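Side-chain contacts in methionine gamma-lyase (Trichomonas vaginalis, PDB 1PFF), which is a pyridoxal-phosphate-dependent enzyme of the cysteine and methionine metabolism family, with an aminotransferase-like fold, built as an assembly of four chains: residues Glu55-Leu58 / Arg59-Gly62; Pro73-Ile76 / Glu77-Leu80; Ala290-Lys294 / Glu295-Ala299. All blocks are in the same frame, centred on the assembly; numbering follows the deposited sequence.

Contact 1 (Glu55-Leu58 / Arg59-Gly62). With EDO (1,2-ethanediol), chain O.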
# COMPACT_ATOMS: atom_id res chain seq x y z
N GLU A 55 14.61 -30.43 -13.72
CA GLU A 55 15.86 -31.13 -14.06
C GLU A 55 16.70 -31.44 -12.84
O GLU A 55 17.26 -32.53 -12.73
CB GLU A 55 16.69 -30.34 -15.08
CG GLU A 55 17.82 -31.16 -15.71
CD GLU A 55 18.82 -30.31 -16.50
OE1 GLU A 55 18.58 -29.10 -16.68
OE2 GLU A 55 19.86 -30.86 -16.93
N HIS A 56 16.81 -30.48 -11.92
CA HIS A 56 17.72 -30.64 -10.79
C HIS A 56 16.99 -30.99 -9.50
O HIS A 56 17.38 -31.94 -8.82
CB HIS A 56 18.58 -29.38 -10.60
CG HIS A 56 19.32 -28.95 -11.83
ND1 HIS A 56 20.31 -29.71 -12.42
CD2 HIS A 56 19.23 -27.82 -12.57
CE1 HIS A 56 20.78 -29.08 -13.48
NE2 HIS A 56 20.14 -27.92 -13.59
N GLN A 57 15.93 -30.25 -9.17
CA GLN A 57 15.28 -30.37 -7.85
C GLN A 57 14.39 -31.61 -7.66
O GLN A 57 14.56 -32.35 -6.69
CB GLN A 57 14.54 -29.08 -7.50
CG GLN A 57 15.39 -27.81 -7.65
CD GLN A 57 16.63 -27.79 -6.75
OE1 GLN A 57 16.72 -28.55 -5.78
NE2 GLN A 57 17.58 -26.91 -7.06
N LEU A 58 13.46 -31.83 -8.58
CA LEU A 58 12.62 -33.02 -8.51
C LEU A 58 13.49 -34.29 -8.51
O LEU A 58 13.30 -35.18 -7.69
CB LEU A 58 11.59 -33.04 -9.65
CG LEU A 58 10.48 -31.98 -9.62
CD1 LEU A 58 9.49 -32.23 -10.75
CD2 LEU A 58 9.74 -31.95 -8.29
N ARG A 59 14.47 -34.33 -9.42
CA ARG A 59 15.34 -35.50 -9.58
C ARG A 59 16.16 -35.84 -8.34
O ARG A 59 16.39 -37.02 -8.08
CB ARG A 59 16.28 -35.32 -10.78
CG ARG A 59 15.61 -35.52 -12.13
CD ARG A 59 16.60 -35.52 -13.29
NE ARG A 59 15.97 -35.93 -14.55
CZ ARG A 59 16.34 -35.50 -15.75
NH1 ARG A 59 17.34 -34.63 -15.88
NH2 ARG A 59 15.71 -35.94 -16.82
N LYS A 60 16.60 -34.84 -7.58
CA LYS A 60 17.40 -35.10 -6.38
C LYS A 60 16.54 -35.62 -5.23
O LYS A 60 17.07 -36.18 -4.27
CB LYS A 60 18.24 -33.88 -5.96
CG LYS A 60 17.45 -32.78 -5.27
CD LYS A 60 18.33 -31.64 -4.77
CE LYS A 60 17.53 -30.80 -3.79
NZ LYS A 60 18.20 -29.58 -3.33
N PHE A 61 15.23 -35.42 -5.33
CA PHE A 61 14.27 -36.01 -4.38
C PHE A 61 13.56 -37.26 -4.92
O PHE A 61 12.43 -37.56 -4.52
CB PHE A 61 13.26 -34.95 -3.90
CG PHE A 61 13.86 -33.93 -2.99
CD1 PHE A 61 14.34 -34.30 -1.73
CD2 PHE A 61 14.00 -32.61 -3.39
CE1 PHE A 61 14.93 -33.35 -0.88
CE2 PHE A 61 14.57 -31.65 -2.54
CZ PHE A 61 15.05 -32.03 -1.29
N GLY A 62 14.22 -37.96 -5.84
CA GLY A 62 13.76 -39.28 -6.29
C GLY A 62 12.60 -39.33 -7.27
O GLY A 62 11.99 -40.40 -7.45
C1 EDO O . 15.78 -40.38 -15.59
O1 EDO O . 14.68 -40.51 -16.49
C2 EDO O . 15.29 -39.95 -14.20
O2 EDO O . 15.06 -38.56 -14.18
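R59 reaches back along the helix to E55, crossing it at a slant: its CD lies 3.1 Å from E55 O, and its NH1 3.5 Å from E55 CG. The chain is extended from CG to NE, which carries the guanidinium a full turn back beside the glutamate. The two charged groups do not pair, however. Their planes stand 86° apart, and E55 OE2 stays 4.7 Å from R59 NH1, so any attraction acts only at a distance. The polar partners of the arginine are others: NE donates to O2 of 1,2-ethanediol (2.8 Å), at the guanidinium edge and near its plane, and NH2 bonds to V65 O, which joins the helix to strand 64-68. The diol, probably a crystallisation additive, also bonds to V65 N.

K60 keeps the helical bond from its N to H56 O (3.2 Å, N-H...O angle 142°). Its CG sits between the backbone N and the carbonyl carbon (chi1 76°), and the straight chain that follows runs alongside Q57, pointing the same way. NZ makes a weak bond to Q57 OE1 (3.0 Å), but its stronger partner is W31 O of the second subunit. Q57 NE2 bonds to Q171 of that subunit, so both side chains serve the interface.

F61 N makes weak bonds to Q57 O and L58 O. Its ring meets Q57 O obliquely through CD2, at 3.4 Å, and packs edge-to-face with W31 of the second subunit.

G62, with positive phi, bonds through N to R59 O (3.3 Å), and V63 N bonds to L58 O. This nested pair is a Schellman motif; it ends helix 48-60 within the beta-alpha-beta unit of strands 39-43 and 64-68.

Contact 2 (Pro73-Ile76 / Glu77-Leu80)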
# COMPACT_ATOMS: atom_id res chain seq x y z
N PRO A 73 3.34 -35.86 -32.39
CA PRO A 73 2.15 -36.66 -32.11
C PRO A 73 2.51 -38.00 -31.45
O PRO A 73 3.48 -38.63 -31.86
CB PRO A 73 1.54 -36.87 -33.49
CG PRO A 73 2.04 -35.66 -34.29
CD PRO A 73 3.44 -35.48 -33.81
N GLY A 74 1.76 -38.39 -30.42
CA GLY A 74 1.99 -39.67 -29.73
C GLY A 74 3.09 -39.67 -28.69
O GLY A 74 3.26 -40.66 -27.96
N ASN A 75 3.84 -38.58 -28.59
CA ASN A 75 5.02 -38.55 -27.72
C ASN A 75 4.71 -38.65 -26.22
O ASN A 75 5.48 -39.26 -25.48
CB ASN A 75 5.90 -37.33 -28.00
CG ASN A 75 7.38 -37.64 -27.86
OD1 ASN A 75 7.77 -38.78 -27.62
ND2 ASN A 75 8.22 -36.62 -28.00
N ILE A 76 3.60 -38.06 -25.79
CA ILE A 76 3.18 -38.15 -24.40
C ILE A 76 2.78 -39.58 -24.04
O ILE A 76 3.28 -40.12 -23.05
CB ILE A 76 2.02 -37.15 -24.09
CG1 ILE A 76 2.52 -35.70 -24.20
CG2 ILE A 76 1.42 -37.40 -22.70
CD1 ILE A 76 1.41 -34.69 -24.36
N GLU A 77 1.90 -40.19 -24.83
CA GLU A 77 1.40 -41.52 -24.48
C GLU A 77 2.54 -42.53 -24.51
O GLU A 77 2.58 -43.46 -23.70
CB GLU A 77 0.21 -41.95 -25.36
CG GLU A 77 0.49 -41.93 -26.86
CD GLU A 77 -0.78 -42.06 -27.70
OE1 GLU A 77 -1.89 -41.80 -27.21
OE2 GLU A 77 -0.65 -42.40 -28.88
N LYS A 78 3.47 -42.31 -25.43
CA LYS A 78 4.67 -43.13 -25.57
C LYS A 78 5.52 -43.15 -24.31
O LYS A 78 6.17 -44.15 -24.02
CB LYS A 78 5.50 -42.65 -26.76
CG LYS A 78 6.57 -43.63 -27.22
CD LYS A 78 7.83 -42.93 -27.70
CE LYS A 78 7.58 -42.19 -29.00
NZ LYS A 78 8.73 -41.32 -29.36
N HIS A 79 5.52 -42.05 -23.55
CA HIS A 79 6.39 -41.93 -22.38
C HIS A 79 5.73 -42.27 -21.05
O HIS A 79 6.35 -42.09 -20.00
CB HIS A 79 7.04 -40.53 -22.33
CG HIS A 79 8.13 -40.35 -23.33
ND1 HIS A 79 9.46 -40.61 -23.04
CD2 HIS A 79 8.10 -39.97 -24.63
CE1 HIS A 79 10.19 -40.37 -24.11
NE2 HIS A 79 9.39 -39.99 -25.09
N LEU A 80 4.50 -42.76 -21.10
CA LEU A 80 3.75 -43.11 -19.89
C LEU A 80 4.37 -44.33 -19.23
O LEU A 80 4.75 -45.28 -19.91
CB LEU A 80 2.28 -43.37 -20.22
CG LEU A 80 1.43 -42.19 -20.70
CD1 LEU A 80 0.05 -42.66 -21.15
CD2 LEU A 80 1.31 -41.05 -19.66
O HOH W 1 2.42 -43.06 -29.33
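Backbone bonds come first: K78 N donates to G74 O (3.0 Å) in a fairly straight bond, with an N-H...O angle of 154°. One residue further on, H79 N donates to I76 O, also at 3.0 Å; this is an i to i-3 bond, spanning one residue fewer than the first. Together these two bonds define little more than one turn of helix. Further bonds, from E77 N and, weakly, I76 N to Q108 OE1, tie the turn to helix 102-109.

Among polar side chains, both ends of the N75 amide are bonded. K78 bends at its second and third side-chain torsions, bringing NZ back to N75 OD1 at 3.2 Å; the ammonium sits above the carbonyl plane rather than on a lone pair. The amide's other end, ND2, bonds to D69 O, which fixes the rotation of the group. The imidazole of H79 lies alongside the same amide, pointing the same way, with the two planes 64° apart.

A water provides the next link, donating to G74 O (2.9 Å) and to E77 OE2 (3.2 Å). E77 CG lies between its backbone N and carbonyl carbon (chi1 56°), so that CG lies only 3.2 Å from G74 O. OE1 turns to a salt bridge with K111.

Among the van der Waals contacts, L80 CG touches I76 O at 3.6 Å, while I76 packs on M70, and H79 and L80 both touch I41. This is a one-turn helix in the crossover from strand 64-68, outermost in this chain's sheet, past strand 39-43, to the parallel strand 84-90.

Contact 3 (Ala290-Lys294 / Glu295-Ala299)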
# COMPACT_ATOMS: atom_id res chain seq x y z
N ALA A 290 23.28 -15.64 -20.87
CA ALA A 290 24.72 -15.45 -21.08
C ALA A 290 25.59 -16.41 -20.25
O ALA A 290 26.69 -16.77 -20.67
CB ALA A 290 25.11 -14.00 -20.82
N GLY A 291 25.09 -16.81 -19.08
CA GLY A 291 25.81 -17.72 -18.19
C GLY A 291 25.72 -19.19 -18.54
O GLY A 291 26.46 -20.02 -18.00
N VAL A 292 24.80 -19.53 -19.44
CA VAL A 292 24.61 -20.91 -19.88
C VAL A 292 25.56 -21.21 -21.04
O VAL A 292 25.61 -20.43 -22.00
CB VAL A 292 23.14 -21.19 -20.30
CG1 VAL A 292 22.90 -22.68 -20.53
CG2 VAL A 292 22.16 -20.66 -19.26
N PRO A 293 26.31 -22.31 -20.96
CA PRO A 293 27.22 -22.70 -22.05
C PRO A 293 26.49 -22.70 -23.40
O PRO A 293 25.38 -23.24 -23.49
CB PRO A 293 27.64 -24.13 -21.67
CG PRO A 293 27.53 -24.17 -20.18
CD PRO A 293 26.36 -23.27 -19.84
N LYS A 294 27.12 -22.11 -24.41
CA LYS A 294 26.51 -21.92 -25.74
C LYS A 294 25.81 -23.17 -26.29
O LYS A 294 24.65 -23.12 -26.70
CB LYS A 294 27.55 -21.40 -26.74
CG LYS A 294 26.97 -20.93 -28.07
CD LYS A 294 28.04 -20.29 -28.96
CE LYS A 294 27.52 -20.05 -30.38
NZ LYS A 294 27.60 -21.28 -31.24
N GLU A 295 26.54 -24.29 -26.28
CA GLU A 295 26.04 -25.56 -26.83
C GLU A 295 24.80 -26.07 -26.09
O GLU A 295 23.95 -26.74 -26.68
CB GLU A 295 27.14 -26.62 -26.81
CG GLU A 295 28.43 -26.20 -27.49
CD GLU A 295 29.40 -27.36 -27.65
OE1 GLU A 295 29.67 -28.07 -26.66
OE2 GLU A 295 29.90 -27.56 -28.78
N GLU A 296 24.71 -25.73 -24.80
CA GLU A 296 23.56 -26.10 -23.98
C GLU A 296 22.33 -25.25 -24.30
O GLU A 296 21.21 -25.75 -24.29
CB GLU A 296 23.91 -25.99 -22.50
CG GLU A 296 25.03 -26.91 -22.06
CD GLU A 296 24.84 -27.44 -20.65
OE1 GLU A 296 24.03 -26.85 -19.90
OE2 GLU A 296 25.49 -28.44 -20.31
N ARG A 297 22.55 -23.96 -24.56
CA ARG A 297 21.48 -23.08 -25.02
C ARG A 297 20.91 -23.63 -26.33
O ARG A 297 19.69 -23.71 -26.50
CB ARG A 297 22.01 -21.66 -25.26
CG ARG A 297 22.51 -20.94 -24.02
CD ARG A 297 22.74 -19.45 -24.21
NE ARG A 297 23.62 -19.13 -25.34
CZ ARG A 297 24.82 -18.56 -25.24
NH1 ARG A 297 25.32 -18.25 -24.04
NH2 ARG A 297 25.53 -18.30 -26.33
N GLU A 298 21.81 -24.03 -27.23
CA GLU A 298 21.47 -24.50 -28.57
C GLU A 298 20.77 -25.86 -28.59
O GLU A 298 19.82 -26.07 -29.35
CB GLU A 298 22.73 -24.53 -29.44
CG GLU A 298 23.29 -23.14 -29.72
CD GLU A 298 24.73 -23.13 -30.20
OE1 GLU A 298 25.44 -24.15 -30.05
OE2 GLU A 298 25.14 -22.09 -30.75
N ALA A 299 21.24 -26.78 -27.74
CA ALA A 299 20.58 -28.07 -27.59
C ALA A 299 19.13 -27.89 -27.14
O ALA A 299 18.24 -28.65 -27.55
CB ALA A 299 21.36 -28.95 -26.60
O HOH W 2 28.07 -23.90 -30.60
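R297 folds back over K294, whose CA lies 3.7 Å above the guanidinium plane, over its centre; the bend at chi3 (-54°) turns the group onto the start of the helix. This is the packed side. R297 CG also meets V292 CB at 3.8 Å, and the charge is paired, with NH2 in a salt bridge to D304 and NH1 weakly bonded to H289 O. The helical backbone bonds are regular: R297 N donates to P293 O (3.1 Å, N-H...O angle 158°), and E298 N donates to K294 O (3.0 Å).

The opposite character appears at the exposed tip of K294. Bent at chi4 (-82°), the chain brings NZ to E298 OE2 at 2.6 Å, a salt bridge that uses the carboxylate's syn lone pair. A water closes the ring, accepting from K294 NZ and donating to E298 OE1. P293 CB merely lies alongside E296 CG at 3.8 Å.

P293, at the N-cap position, marks the change from the loop after helix 284-287 to helix 294-299. Through D304, R297 fastens that helix to the segment leading into strand 306-310 of the five-stranded sheet.

In the fold
From the N terminus the three contacts follow in series, none nested and none crossing, and each closes only a local turn. Contact 1 finishes helix 48-60 before the chain enters strand 64-68; contact 2 forms the short turn soon after that strand, on the way to strand 84-90. Both therefore lie on connections between strands of the larger, seven-stranded sheet, yet their centres are 22 Å apart, and only contact 1 reaches the second subunit. Contact 3 comes much later, beside the smaller sheet. Its nearest atoms are about 7 Å from contact 1 and about 13 Å from contact 2, so it touches neither.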